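Local coordinates for putative uncharacterized protein PH0242 (Pyrococcus horikoshii, PDB 3VU1), which is the C-terminal globular domain of an oligosaccharyltransferase of the AglB type, a beta-rich fragment with a bound calcium ion, at residues 69-74 against 223-228; 86-91 against 245-250; 92-97 against 124-129; 195-200 against 218-223; 214-219 against 231-236. One frame throughout, in Å; residues are numbered along the deposited sequence.

Contact 1: 69-74 against 223-228; sequences ARDGNI and SSYSEF
D71 meets the loop 223-228 with its carboxylate, whose CG stands anti to the backbone N (chi1 -178°). S223 OG donates to D71 OD2 at 2.7 Å, and S224 N donates to D71 OD1 at 2.9 Å, each bond being accepted on the syn lone pair of the carboxylate oxygen. OD2 also forms a salt bridge with K215, and OD1 a hydrogen bond with T210 OG1, so both oxygens have a second partner. The Y225 ring lies beside the carboxylate, with CD2 3.3 Å from D71 OD1 and the two planes 60° apart.

At G72 the backbone turns with positive phi (69°) and packs against two rings, F228 over its face and Y225 obliquely. G72 CA sits 3.5 Å from the F228 ring centroid and almost on the normal, a CH-pi contact, while G72 N lies over the same ring nearer the rim. The CA also comes 3.5 Å from Y225 CD2. F228 packs on E76 too, a ligand of the calcium ion, and the F228 side chain is about 6 Å from that ion. S223 OG accepts from Y225 N at 3.1 Å, making an ST turn on the N-terminal side of helix 228-235.

Contact 2: 86-91 against 245-250; sequences YFIIYL and VIVYEF
CG1 of I89 (chi1 -68°) and CG of Y248 (chi1 -73°) both stand anti to the carbonyl carbon, on the same face of the sheet. I89 CG1 lies 3.7 Å from Y248 CD1. Strands 86-90 and 245-250 are the two inner strands of a four-stranded mixed sheet; they run antiparallel, with F87-Y248 and I89-I246 as hydrogen-bonded pairs. I89 N gives I246 O a bond of 2.8 Å at 174°, and I246 N returns one to I89 O at 2.9 Å. On the face with Y86 and Y90, I88 CG2 meets V245 CG1 at 3.6 Å, and Y86 CD2 lies 4.0 Å from V247 CG1. Helix 13-23 packs on this face through W13, whereas F87 and I89 face helix 60-69. Y248 OH reaches L216 O beyond the pair. A water lies 2.9 Å from Y86 OH and donates to E249 OE1 at 2.9 Å; OE2 forms a salt bridge with R251. The chemistry is therefore apolar packing on both faces of a hydrogen-bonded ladder, with a water and the E249 carboxylate at the Y86-E249 end.

Contact 3: 92-97 against 124-129; sequences NDWAKF and TILLTQ
The 3-10 segment that leads into helix 97-103 lies against the start of strand 125-130, with W94 CA 5.6 Å from I125 CA and F97 CA 6.2 Å from T124 CA. The strand belongs to the large mixed sheet, in the oligosaccharyltransferase Insert domain. W94 CG lies between the backbone N and the carbonyl carbon (chi1 68°), and the CB bond points to the strand. L127 CG lies over one face of the indole, and L127 CD1 comes 3.5 Å from W94 CD1. W94 CB rests 3.8 Å from I125 CG2. I125 CD1 lies over the F97 ring face, 3.7 Å from the centroid and 25° off the normal, a CH-pi contact. T124 OG1 approaches the same ring at its edge and has a weak hydrogen bond with N98 ND2. F213 of helix 212-218 meets the F97 ring and I125. No hydrogen bond joins the two segments: W94 of the 3-10 segment and F97 at the helix start pack on the strand by apolar and CH-pi contacts.

Contact 4: 195-200 against 218-223; sequences YLTPSL and FGIPTS
I220 CG2 lies over the face of the Y195 ring, above its centre, 3.9 Å from the centroid and 13° off the normal, a CH-pi contact at the end of the 192-196/200-205 beta hairpin. The other branch of I220 meets the hairpin turn, where I220 CD1 is 3.7 Å from T197 CG2. Farther along, L200 CD1 touches F218 CD2 at 3.6 Å, the two side chains crossing at about a right angle. T222 OG1 donates to Y195 OH at 3.2 Å, and Y195 OH is also hydrogen-bonded to A209 O.

Behind these contacts, V214 of helix 212-218 packs on Y195 and I220. P221, centre of an inverse gamma turn, folds I220 and T222 toward each other, with a weak T222 N to I220 O hydrogen bond. In the hairpin turn T197 N bonds to L200 O at 2.8 Å. T197 OG1, between the backbone N and the carbonyl carbon (chi1 77°), completes an ST motif by accepting from L200 N at 3.0 Å with an angle of 155°.

Contact 5: 214-219 against 231-236; sequences VKLAFG and KLFSNF
This is a buried helix-to-helix contact in which L216 and K215 of helix 212-218 meet L232 and F233 of helix 228-235, near the centre of the folded chain. The axes of the short segments approach to 11.3 Å with 58° between their directions, so the backbones stay well apart and the side chains span the gap.

L216 is central to it. Its CD2 branch lies 3.8 Å from F233 CE2 and 4.1 Å from L232 CD2, and F236 CB, just past the helix end, approaches it too. The side chains of L216 and F233 run past each other in opposite directions. K215 adds the aliphatic part of its chain, with CD 3.5 Å from L232 CD2, and its carbonyl O lies at the F233 ring edge, in the ring plane. The lysine chain bends about the CD-CE bond (chi4 72°), which places NZ; this atom bonds to T210 O and N212 OD1, with D71 as its ionic partner. The ammonium is thus paired while the methylenes serve the apolar contact.

F236 stacks on F67 and meets F286 edge-to-face. The L232 side chain is about 9 Å from the calcium ion. In the last turns of helix 228-235, K231 O accepts from the backbone N of S234 and of N235, and from S234 OG at 2.8 Å, that hydroxyl lying in the carbonyl plane.

Going from the N terminus, 69-74 opens contact 1, 86-91 opens contact 2, and the adjoining 92-97 opens contact 3, which closes at 124-129. Contact 4 opens at 195-200 and closes at 218-223, after contact 5 has opened at 214-219. Contact 1 closes at 223-228, sharing S223 with contact 4; contact 5 closes at 231-236 and contact 2 last, at 245-250. Contacts 3 and 4 thus nest inside both contact 1 and contact 2, contact 5 nests inside contact 2, and contact 1 crosses contacts 2 and 5. Helix 212-218 touches strand 125-130 through V214 and F218 and the four-stranded sheet through L216 and Y248; contact 5 joins it to helix 228-235.

Contact 1: 69-74 against 223-228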
# COMPACT_ATOMS: atom_id res chain seq x y z
N ALA A 69 -0.86 -10.03 0.67
CA ALA A 69 -0.85 -11.39 0.16
C ALA A 69 -1.34 -11.44 -1.28
O ALA A 69 -1.31 -12.48 -1.92
CB ALA A 69 -1.72 -12.29 1.04
N ARG A 70 -1.82 -10.33 -1.82
CA ARG A 70 -2.43 -10.42 -3.13
C ARG A 70 -1.80 -9.53 -4.16
O ARG A 70 -0.84 -8.83 -3.89
CB ARG A 70 -3.91 -10.14 -3.06
CG ARG A 70 -4.57 -11.01 -2.05
CD ARG A 70 -4.86 -12.42 -2.55
NE ARG A 70 -6.23 -12.63 -2.11
CZ ARG A 70 -7.23 -13.04 -2.86
NH1 ARG A 70 -7.01 -13.43 -4.10
NH2 ARG A 70 -8.45 -13.13 -2.32
N ASP A 71 -2.37 -9.57 -5.35
CA ASP A 71 -1.76 -9.02 -6.53
C ASP A 71 -2.92 -8.46 -7.31
O ASP A 71 -4.04 -8.93 -7.15
CB ASP A 71 -1.09 -10.16 -7.30
CG ASP A 71 -0.37 -9.68 -8.56
OD1 ASP A 71 -0.15 -10.54 -9.46
OD2 ASP A 71 -0.03 -8.46 -8.63
N GLY A 72 -2.64 -7.45 -8.12
CA GLY A 72 -3.62 -6.95 -9.08
C GLY A 72 -4.80 -6.26 -8.46
O GLY A 72 -4.68 -5.63 -7.42
N ASN A 73 -5.95 -6.39 -9.11
CA ASN A 73 -7.12 -5.59 -8.76
C ASN A 73 -7.59 -5.78 -7.35
O ASN A 73 -7.85 -4.80 -6.66
CB ASN A 73 -8.29 -5.86 -9.71
CG ASN A 73 -8.18 -5.10 -11.00
OD1 ASN A 73 -7.53 -4.05 -11.07
ND2 ASN A 73 -8.81 -5.61 -12.03
N ILE A 74 -7.71 -7.05 -6.93
CA ILE A 74 -8.27 -7.35 -5.64
C ILE A 74 -7.41 -6.83 -4.50
O ILE A 74 -7.92 -6.64 -3.38
CB ILE A 74 -8.54 -8.85 -5.45
CG1 ILE A 74 -9.78 -9.06 -4.57
CG2 ILE A 74 -7.35 -9.59 -4.85
CD1 ILE A 74 -10.30 -10.47 -4.72
N SER A 223 4.16 -9.44 -11.46
CA SER A 223 2.75 -9.46 -11.25
C SER A 223 2.16 -10.40 -12.30
O SER A 223 2.66 -10.48 -13.40
CB SER A 223 2.21 -8.05 -11.42
OG SER A 223 0.85 -7.99 -11.14
N SER A 224 1.13 -11.14 -11.94
CA SER A 224 0.34 -11.84 -12.95
C SER A 224 -0.37 -10.84 -13.89
O SER A 224 -0.89 -11.23 -14.93
CB SER A 224 -0.67 -12.75 -12.27
OG SER A 224 -0.02 -13.61 -11.34
N TYR A 225 -0.38 -9.57 -13.53
CA TYR A 225 -1.21 -8.59 -14.22
C TYR A 225 -0.32 -7.57 -14.90
O TYR A 225 0.76 -7.25 -14.41
CB TYR A 225 -2.25 -7.95 -13.27
CG TYR A 225 -3.04 -9.01 -12.56
CD1 TYR A 225 -4.14 -9.62 -13.18
CD2 TYR A 225 -2.65 -9.48 -11.29
CE1 TYR A 225 -4.85 -10.65 -12.55
CE2 TYR A 225 -3.35 -10.51 -10.66
CZ TYR A 225 -4.45 -11.09 -11.29
OH TYR A 225 -5.16 -12.09 -10.66
N SER A 226 -0.76 -7.09 -16.05
CA SER A 226 0.08 -6.28 -16.90
C SER A 226 0.16 -4.85 -16.39
O SER A 226 -0.86 -4.23 -16.11
CB SER A 226 -0.48 -6.32 -18.31
OG SER A 226 -0.03 -5.18 -19.01
N GLU A 227 1.38 -4.34 -16.24
CA GLU A 227 1.61 -2.97 -15.73
C GLU A 227 1.53 -2.85 -14.19
O GLU A 227 1.95 -1.83 -13.63
CB GLU A 227 0.61 -1.99 -16.38
CG GLU A 227 0.75 -1.83 -17.89
CD GLU A 227 1.65 -0.67 -18.24
OE1 GLU A 227 1.15 0.47 -18.23
OE2 GLU A 227 2.86 -0.90 -18.51
N PHE A 228 1.00 -3.86 -13.51
CA PHE A 228 0.69 -3.75 -12.08
C PHE A 228 1.89 -3.48 -11.14
O PHE A 228 1.80 -2.65 -10.22
CB PHE A 228 -0.15 -4.92 -11.56
CG PHE A 228 -0.73 -4.66 -10.19
CD1 PHE A 228 -1.81 -3.77 -10.03
CD2 PHE A 228 -0.13 -5.20 -9.05
CE1 PHE A 228 -2.31 -3.48 -8.78
CE2 PHE A 228 -0.64 -4.91 -7.78
CZ PHE A 228 -1.73 -4.06 -7.65

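Contact 2: 86-91 against 245-250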
# COMPACT_ATOMS: atom_id res chain seq x y z
N TYR A 86 2.38 6.31 5.64
CA TYR A 86 3.54 5.45 5.48
C TYR A 86 3.17 4.01 5.75
O TYR A 86 2.35 3.71 6.61
CB TYR A 86 4.69 5.89 6.39
CG TYR A 86 5.12 7.30 6.09
CD1 TYR A 86 4.60 8.37 6.81
CD2 TYR A 86 6.00 7.58 5.04
CE1 TYR A 86 4.95 9.67 6.51
CE2 TYR A 86 6.38 8.88 4.74
CZ TYR A 86 5.85 9.92 5.48
OH TYR A 86 6.19 11.20 5.20
N PHE A 87 3.77 3.12 4.97
CA PHE A 87 3.54 1.73 5.15
C PHE A 87 4.90 1.09 5.33
O PHE A 87 5.78 1.20 4.47
CB PHE A 87 2.81 1.13 3.94
CG PHE A 87 2.22 -0.21 4.21
CD1 PHE A 87 0.85 -0.38 4.23
CD2 PHE A 87 3.03 -1.31 4.50
CE1 PHE A 87 0.30 -1.62 4.51
CE2 PHE A 87 2.48 -2.55 4.79
CZ PHE A 87 1.10 -2.70 4.79
N ILE A 88 5.06 0.40 6.45
CA ILE A 88 6.33 -0.21 6.81
C ILE A 88 6.36 -1.69 6.44
O ILE A 88 5.51 -2.48 6.88
CB ILE A 88 6.63 -0.05 8.29
CG1 ILE A 88 6.69 1.44 8.61
CG2 ILE A 88 7.93 -0.73 8.60
CD1 ILE A 88 6.69 1.74 10.11
N ILE A 89 7.34 -2.04 5.63
CA ILE A 89 7.48 -3.41 5.17
C ILE A 89 8.67 -4.01 5.88
O ILE A 89 9.74 -3.40 5.98
CB ILE A 89 7.62 -3.46 3.65
CG1 ILE A 89 6.29 -3.03 3.02
CG2 ILE A 89 8.07 -4.83 3.19
CD1 ILE A 89 5.15 -4.03 3.13
N TYR A 90 8.46 -5.21 6.39
CA TYR A 90 9.43 -5.86 7.23
C TYR A 90 9.79 -7.20 6.61
O TYR A 90 8.97 -8.12 6.60
CB TYR A 90 8.80 -6.03 8.62
CG TYR A 90 9.73 -6.57 9.69
CD1 TYR A 90 11.10 -6.27 9.67
CD2 TYR A 90 9.24 -7.35 10.74
CE1 TYR A 90 11.94 -6.76 10.64
CE2 TYR A 90 10.07 -7.83 11.73
CZ TYR A 90 11.43 -7.53 11.68
OH TYR A 90 12.30 -8.01 12.63
N LEU A 91 11.01 -7.33 6.11
CA LEU A 91 11.42 -8.58 5.46
C LEU A 91 11.20 -9.84 6.28
O LEU A 91 10.97 -10.91 5.73
CB LEU A 91 12.85 -8.50 4.97
CG LEU A 91 12.97 -7.87 3.57
CD1 LEU A 91 12.60 -6.39 3.57
CD2 LEU A 91 14.38 -8.09 3.08
N VAL A 245 13.97 -3.43 7.30
CA VAL A 245 12.81 -2.58 7.29
C VAL A 245 12.90 -1.58 6.13
O VAL A 245 13.89 -0.85 5.99
CB VAL A 245 12.66 -1.78 8.61
CG1 VAL A 245 11.56 -0.76 8.50
CG2 VAL A 245 12.38 -2.69 9.80
N ILE A 246 11.84 -1.54 5.31
CA ILE A 246 11.68 -0.50 4.30
C ILE A 246 10.44 0.32 4.65
O ILE A 246 9.34 -0.23 4.84
CB ILE A 246 11.54 -1.12 2.88
CG1 ILE A 246 12.62 -2.21 2.65
CG2 ILE A 246 11.57 0.00 1.85
CD1 ILE A 246 12.54 -3.05 1.38
N VAL A 247 10.61 1.64 4.75
CA VAL A 247 9.48 2.57 4.92
C VAL A 247 9.03 3.10 3.57
O VAL A 247 9.80 3.79 2.90
CB VAL A 247 9.90 3.77 5.80
CG1 VAL A 247 8.75 4.77 5.99
CG2 VAL A 247 10.41 3.27 7.13
N TYR A 248 7.80 2.80 3.18
CA TYR A 248 7.22 3.31 1.93
C TYR A 248 6.26 4.43 2.19
O TYR A 248 5.41 4.31 3.07
CB TYR A 248 6.48 2.21 1.24
CG TYR A 248 7.38 1.18 0.60
CD1 TYR A 248 7.64 -0.03 1.24
CD2 TYR A 248 7.97 1.40 -0.67
CE1 TYR A 248 8.43 -1.00 0.65
CE2 TYR A 248 8.80 0.46 -1.26
CZ TYR A 248 9.00 -0.75 -0.61
OH TYR A 248 9.79 -1.72 -1.18
N GLU A 249 6.39 5.54 1.47
CA GLU A 249 5.37 6.60 1.50
C GLU A 249 4.24 6.16 0.58
O GLU A 249 4.49 5.60 -0.52
CB GLU A 249 5.94 7.91 1.03
CG GLU A 249 4.93 8.99 0.72
CD GLU A 249 5.58 10.25 0.12
OE1 GLU A 249 6.66 10.65 0.58
OE2 GLU A 249 5.00 10.86 -0.80
N PHE A 250 3.01 6.36 1.03
CA PHE A 250 1.85 6.01 0.24
C PHE A 250 1.38 7.22 -0.50
O PHE A 250 1.17 8.28 0.10
CB PHE A 250 0.75 5.46 1.11
CG PHE A 250 -0.52 5.11 0.37
CD1 PHE A 250 -0.54 4.09 -0.59
CD2 PHE A 250 -1.72 5.79 0.66
CE1 PHE A 250 -1.73 3.76 -1.23
CE2 PHE A 250 -2.89 5.47 0.00
CZ PHE A 250 -2.90 4.45 -0.93
O HOH W 1 8.04 11.47 2.95

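Contact 3: 92-97 against 124-129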
# COMPACT_ATOMS: atom_id res chain seq x y z
N ASN A 92 11.23 -9.72 7.60
CA ASN A 92 11.05 -10.89 8.46
C ASN A 92 9.63 -11.40 8.53
O ASN A 92 9.40 -12.49 9.05
CB ASN A 92 11.59 -10.59 9.84
CG ASN A 92 13.10 -10.45 9.82
OD1 ASN A 92 13.76 -11.06 8.98
ND2 ASN A 92 13.66 -9.63 10.74
N ASP A 93 8.68 -10.64 7.97
CA ASP A 93 7.30 -11.13 7.93
C ASP A 93 7.09 -12.37 7.06
O ASP A 93 6.01 -12.98 7.12
CB ASP A 93 6.27 -10.02 7.67
CG ASP A 93 6.10 -9.09 8.88
OD1 ASP A 93 6.14 -9.58 10.04
OD2 ASP A 93 5.94 -7.85 8.66
N TRP A 94 8.10 -12.79 6.30
CA TRP A 94 7.99 -14.10 5.65
C TRP A 94 7.59 -15.11 6.71
O TRP A 94 6.78 -16.01 6.45
CB TRP A 94 9.30 -14.50 4.91
CG TRP A 94 10.43 -14.77 5.88
CD1 TRP A 94 11.42 -13.87 6.32
CD2 TRP A 94 10.68 -16.01 6.63
NE1 TRP A 94 12.24 -14.47 7.24
CE2 TRP A 94 11.86 -15.74 7.48
CE3 TRP A 94 10.06 -17.26 6.69
CZ2 TRP A 94 12.38 -16.71 8.33
CZ3 TRP A 94 10.60 -18.23 7.55
CH2 TRP A 94 11.73 -17.95 8.37
N ALA A 95 8.10 -14.94 7.93
CA ALA A 95 7.83 -15.91 9.01
C ALA A 95 6.36 -15.90 9.42
O ALA A 95 5.87 -16.89 9.92
CB ALA A 95 8.70 -15.64 10.23
N LYS A 96 5.67 -14.78 9.22
CA LYS A 96 4.25 -14.73 9.50
C LYS A 96 3.39 -14.92 8.25
O LYS A 96 2.16 -14.76 8.31
CB LYS A 96 3.90 -13.41 10.20
CG LYS A 96 4.37 -13.39 11.63
CD LYS A 96 4.27 -12.04 12.27
CE LYS A 96 4.43 -12.27 13.76
NZ LYS A 96 3.92 -11.17 14.59
N PHE A 97 4.01 -15.30 7.14
CA PHE A 97 3.27 -15.20 5.89
C PHE A 97 2.10 -16.15 5.67
O PHE A 97 1.18 -15.79 4.95
CB PHE A 97 4.18 -15.10 4.66
CG PHE A 97 3.61 -14.18 3.59
CD1 PHE A 97 3.58 -12.80 3.79
CD2 PHE A 97 3.06 -14.70 2.43
CE1 PHE A 97 3.03 -11.95 2.84
CE2 PHE A 97 2.53 -13.85 1.48
CZ PHE A 97 2.51 -12.49 1.69
N THR A 124 4.32 -20.87 2.81
CA THR A 124 4.06 -19.85 1.79
C THR A 124 5.31 -19.13 1.25
O THR A 124 5.37 -18.81 0.06
CB THR A 124 2.99 -18.83 2.22
OG1 THR A 124 3.34 -18.28 3.49
CG2 THR A 124 1.60 -19.52 2.29
N ILE A 125 6.29 -18.90 2.13
CA ILE A 125 7.52 -18.18 1.81
C ILE A 125 8.71 -18.70 2.62
O ILE A 125 8.66 -18.76 3.83
CB ILE A 125 7.41 -16.64 2.02
CG1 ILE A 125 6.14 -16.10 1.39
CG2 ILE A 125 8.62 -15.92 1.41
CD1 ILE A 125 6.17 -14.61 1.18
N LEU A 126 9.77 -19.05 1.93
CA LEU A 126 11.00 -19.45 2.53
C LEU A 126 12.11 -18.64 1.86
O LEU A 126 12.04 -18.35 0.65
CB LEU A 126 11.21 -20.92 2.26
CG LEU A 126 11.78 -21.80 3.36
CD1 LEU A 126 11.20 -21.48 4.73
CD2 LEU A 126 11.43 -23.22 2.96
N LEU A 127 13.10 -18.24 2.65
CA LEU A 127 14.21 -17.43 2.17
C LEU A 127 15.52 -18.21 2.17
O LEU A 127 15.83 -18.97 3.11
CB LEU A 127 14.36 -16.16 3.00
CG LEU A 127 13.22 -15.19 2.83
CD1 LEU A 127 13.56 -13.90 3.54
CD2 LEU A 127 12.89 -14.94 1.35
N THR A 128 16.29 -18.01 1.12
CA THR A 128 17.62 -18.58 1.09
C THR A 128 18.64 -17.48 0.88
O THR A 128 18.34 -16.45 0.28
CB THR A 128 17.73 -19.72 0.05
OG1 THR A 128 17.40 -19.22 -1.25
CG2 THR A 128 16.82 -20.91 0.43
N GLN A 129 19.83 -17.69 1.43
CA GLN A 129 20.90 -16.70 1.41
C GLN A 129 21.84 -17.12 0.32
O GLN A 129 22.17 -18.30 0.20
CB GLN A 129 21.63 -16.72 2.76
CG GLN A 129 21.91 -15.35 3.37
CD GLN A 129 20.70 -14.41 3.37
OE1 GLN A 129 19.63 -14.77 3.88
NE2 GLN A 129 20.87 -13.21 2.80

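Contact 4: 195-200 against 218-223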
# COMPACT_ATOMS: atom_id res chain seq x y z
N TYR A 195 12.42 -17.15 -6.96
CA TYR A 195 12.98 -15.88 -7.43
C TYR A 195 14.43 -15.78 -6.97
O TYR A 195 14.70 -15.86 -5.76
CB TYR A 195 12.21 -14.69 -6.90
CG TYR A 195 10.79 -14.59 -7.39
CD1 TYR A 195 10.50 -14.38 -8.74
CD2 TYR A 195 9.72 -14.71 -6.49
CE1 TYR A 195 9.19 -14.28 -9.17
CE2 TYR A 195 8.41 -14.61 -6.92
CZ TYR A 195 8.14 -14.39 -8.25
OH TYR A 195 6.83 -14.29 -8.64
N LEU A 196 15.33 -15.62 -7.94
CA LEU A 196 16.76 -15.51 -7.64
C LEU A 196 17.20 -14.08 -7.77
O LEU A 196 17.06 -13.48 -8.84
CB LEU A 196 17.59 -16.42 -8.56
CG LEU A 196 17.33 -17.92 -8.38
CD1 LEU A 196 18.29 -18.75 -9.21
CD2 LEU A 196 17.37 -18.38 -6.93
N THR A 197 17.71 -13.51 -6.68
CA THR A 197 18.26 -12.15 -6.72
C THR A 197 19.75 -12.25 -6.35
O THR A 197 20.22 -13.31 -5.94
CB THR A 197 17.53 -11.16 -5.77
OG1 THR A 197 17.93 -11.38 -4.41
CG2 THR A 197 16.01 -11.29 -5.87
N PRO A 198 20.50 -11.13 -6.49
CA PRO A 198 21.93 -11.27 -6.22
C PRO A 198 22.21 -11.82 -4.83
O PRO A 198 23.23 -12.49 -4.65
CB PRO A 198 22.44 -9.84 -6.37
CG PRO A 198 21.54 -9.27 -7.42
CD PRO A 198 20.19 -9.78 -6.98
N SER A 199 21.32 -11.58 -3.87
CA SER A 199 21.60 -11.97 -2.47
C SER A 199 20.54 -12.83 -1.74
O SER A 199 20.84 -13.41 -0.69
CB SER A 199 21.91 -10.74 -1.65
OG SER A 199 20.83 -9.85 -1.75
N LEU A 200 19.32 -12.88 -2.28
CA LEU A 200 18.26 -13.75 -1.76
C LEU A 200 17.71 -14.67 -2.82
O LEU A 200 17.58 -14.29 -3.98
CB LEU A 200 17.09 -12.94 -1.19
CG LEU A 200 17.24 -12.27 0.17
CD1 LEU A 200 15.99 -11.45 0.43
CD2 LEU A 200 17.43 -13.24 1.32
N PHE A 218 11.22 -7.48 -1.39
CA PHE A 218 12.39 -8.00 -2.05
C PHE A 218 12.66 -7.35 -3.38
O PHE A 218 13.43 -7.87 -4.14
CB PHE A 218 12.23 -9.51 -2.22
CG PHE A 218 11.83 -10.21 -0.95
CD1 PHE A 218 10.62 -10.89 -0.86
CD2 PHE A 218 12.65 -10.16 0.19
CE1 PHE A 218 10.24 -11.52 0.33
CE2 PHE A 218 12.28 -10.79 1.38
CZ PHE A 218 11.06 -11.47 1.45
N GLY A 219 12.06 -6.19 -3.66
CA GLY A 219 12.08 -5.61 -5.00
C GLY A 219 11.99 -6.63 -6.14
O GLY A 219 12.90 -6.72 -6.96
N ILE A 220 10.93 -7.44 -6.16
CA ILE A 220 10.64 -8.32 -7.29
C ILE A 220 9.55 -7.65 -8.15
O ILE A 220 8.40 -7.54 -7.74
CB ILE A 220 10.10 -9.71 -6.85
CG1 ILE A 220 11.00 -10.39 -5.83
CG2 ILE A 220 9.85 -10.62 -8.04
CD1 ILE A 220 12.45 -10.47 -6.18
N PRO A 221 9.90 -7.21 -9.36
CA PRO A 221 8.85 -6.52 -10.09
C PRO A 221 7.94 -7.47 -10.88
O PRO A 221 7.72 -7.27 -12.06
CB PRO A 221 9.64 -5.61 -11.04
CG PRO A 221 10.93 -6.33 -11.27
CD PRO A 221 11.17 -7.26 -10.11
N THR A 222 7.40 -8.51 -10.27
CA THR A 222 6.48 -9.35 -11.01
C THR A 222 5.06 -9.23 -10.51
O THR A 222 4.81 -9.01 -9.32
CB THR A 222 6.83 -10.83 -10.94
OG1 THR A 222 7.02 -11.21 -9.56
CG2 THR A 222 8.04 -11.15 -11.83
N SER A 223 4.16 -9.44 -11.46
CA SER A 223 2.75 -9.46 -11.25
C SER A 223 2.16 -10.40 -12.30
O SER A 223 2.66 -10.48 -13.40
CB SER A 223 2.21 -8.05 -11.42
OG SER A 223 0.85 -7.99 -11.14

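Contact 5: 214-219 against 231-236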
# COMPACT_ATOMS: atom_id res chain seq x y z
N VAL A 214 5.90 -9.78 -1.51
CA VAL A 214 7.05 -10.26 -2.25
C VAL A 214 7.64 -9.12 -3.09
O VAL A 214 8.86 -8.96 -3.11
CB VAL A 214 6.65 -11.46 -3.14
CG1 VAL A 214 7.69 -11.69 -4.21
CG2 VAL A 214 6.48 -12.72 -2.31
N LYS A 215 6.80 -8.33 -3.76
CA LYS A 215 7.26 -7.20 -4.56
C LYS A 215 7.98 -6.17 -3.71
O LYS A 215 9.07 -5.74 -4.06
CB LYS A 215 6.12 -6.48 -5.29
CG LYS A 215 5.28 -7.27 -6.29
CD LYS A 215 4.29 -6.29 -6.95
CE LYS A 215 3.22 -6.99 -7.78
NZ LYS A 215 2.18 -7.72 -6.99
N LEU A 216 7.35 -5.73 -2.63
CA LEU A 216 7.85 -4.61 -1.84
C LEU A 216 8.93 -4.99 -0.83
O LEU A 216 9.75 -4.15 -0.47
CB LEU A 216 6.72 -3.90 -1.11
CG LEU A 216 5.59 -3.24 -1.93
CD1 LEU A 216 4.44 -2.83 -1.02
CD2 LEU A 216 6.05 -2.05 -2.77
N ALA A 217 8.92 -6.24 -0.36
CA ALA A 217 9.96 -6.73 0.56
C ALA A 217 11.30 -6.98 -0.16
O ALA A 217 12.36 -6.73 0.39
CB ALA A 217 9.52 -8.00 1.27
N PHE A 218 11.22 -7.48 -1.39
CA PHE A 218 12.39 -8.00 -2.05
C PHE A 218 12.66 -7.35 -3.38
O PHE A 218 13.43 -7.87 -4.14
CB PHE A 218 12.23 -9.51 -2.22
CG PHE A 218 11.83 -10.21 -0.95
CD1 PHE A 218 10.62 -10.89 -0.86
CD2 PHE A 218 12.65 -10.16 0.19
CE1 PHE A 218 10.24 -11.52 0.33
CE2 PHE A 218 12.28 -10.79 1.38
CZ PHE A 218 11.06 -11.47 1.45
N GLY A 219 12.06 -6.19 -3.66
CA GLY A 219 12.08 -5.61 -5.00
C GLY A 219 11.99 -6.63 -6.14
O GLY A 219 12.90 -6.72 -6.96
N LYS A 231 2.95 0.17 -11.62
CA LYS A 231 2.02 1.12 -11.01
C LYS A 231 2.20 1.11 -9.51
O LYS A 231 2.38 2.18 -8.91
CB LYS A 231 0.58 0.80 -11.34
CG LYS A 231 0.18 1.02 -12.78
CD LYS A 231 -0.86 -0.03 -13.12
CE LYS A 231 -2.27 0.53 -13.10
NZ LYS A 231 -2.65 0.99 -14.47
N LEU A 232 2.16 -0.09 -8.93
CA LEU A 232 2.45 -0.25 -7.51
C LEU A 232 3.64 0.56 -7.03
O LEU A 232 3.55 1.25 -6.01
CB LEU A 232 2.67 -1.70 -7.15
CG LEU A 232 2.66 -2.02 -5.63
CD1 LEU A 232 1.24 -1.94 -5.06
CD2 LEU A 232 3.22 -3.40 -5.37
N PHE A 233 4.75 0.51 -7.76
CA PHE A 233 5.95 1.21 -7.30
C PHE A 233 5.81 2.72 -7.37
O PHE A 233 6.57 3.43 -6.76
CB PHE A 233 7.22 0.70 -7.98
CG PHE A 233 7.54 -0.73 -7.66
CD1 PHE A 233 7.79 -1.65 -8.67
CD2 PHE A 233 7.56 -1.18 -6.34
CE1 PHE A 233 8.06 -2.99 -8.37
CE2 PHE A 233 7.84 -2.50 -6.04
CZ PHE A 233 8.08 -3.41 -7.06
N SER A 234 4.83 3.24 -8.08
CA SER A 234 4.60 4.69 -7.98
C SER A 234 3.66 5.04 -6.80
O SER A 234 3.64 6.20 -6.33
CB SER A 234 4.06 5.23 -9.31
OG SER A 234 2.71 4.84 -9.53
N ASN A 235 2.86 4.07 -6.33
CA ASN A 235 2.01 4.30 -5.14
C ASN A 235 2.74 4.15 -3.79
O ASN A 235 2.33 4.75 -2.79
CB ASN A 235 0.82 3.36 -5.19
CG ASN A 235 -0.01 3.59 -6.41
OD1 ASN A 235 -0.52 4.68 -6.63
ND2 ASN A 235 -0.12 2.58 -7.23
N PHE A 236 3.82 3.37 -3.81
CA PHE A 236 4.68 3.08 -2.65
C PHE A 236 6.12 3.40 -2.96
O PHE A 236 6.79 2.66 -3.66
CB PHE A 236 4.51 1.60 -2.22
CG PHE A 236 3.11 1.28 -1.79
CD1 PHE A 236 2.13 0.95 -2.73
CD2 PHE A 236 2.74 1.39 -0.44
CE1 PHE A 236 0.82 0.70 -2.33
CE2 PHE A 236 1.43 1.13 -0.03
CZ PHE A 236 0.47 0.80 -0.98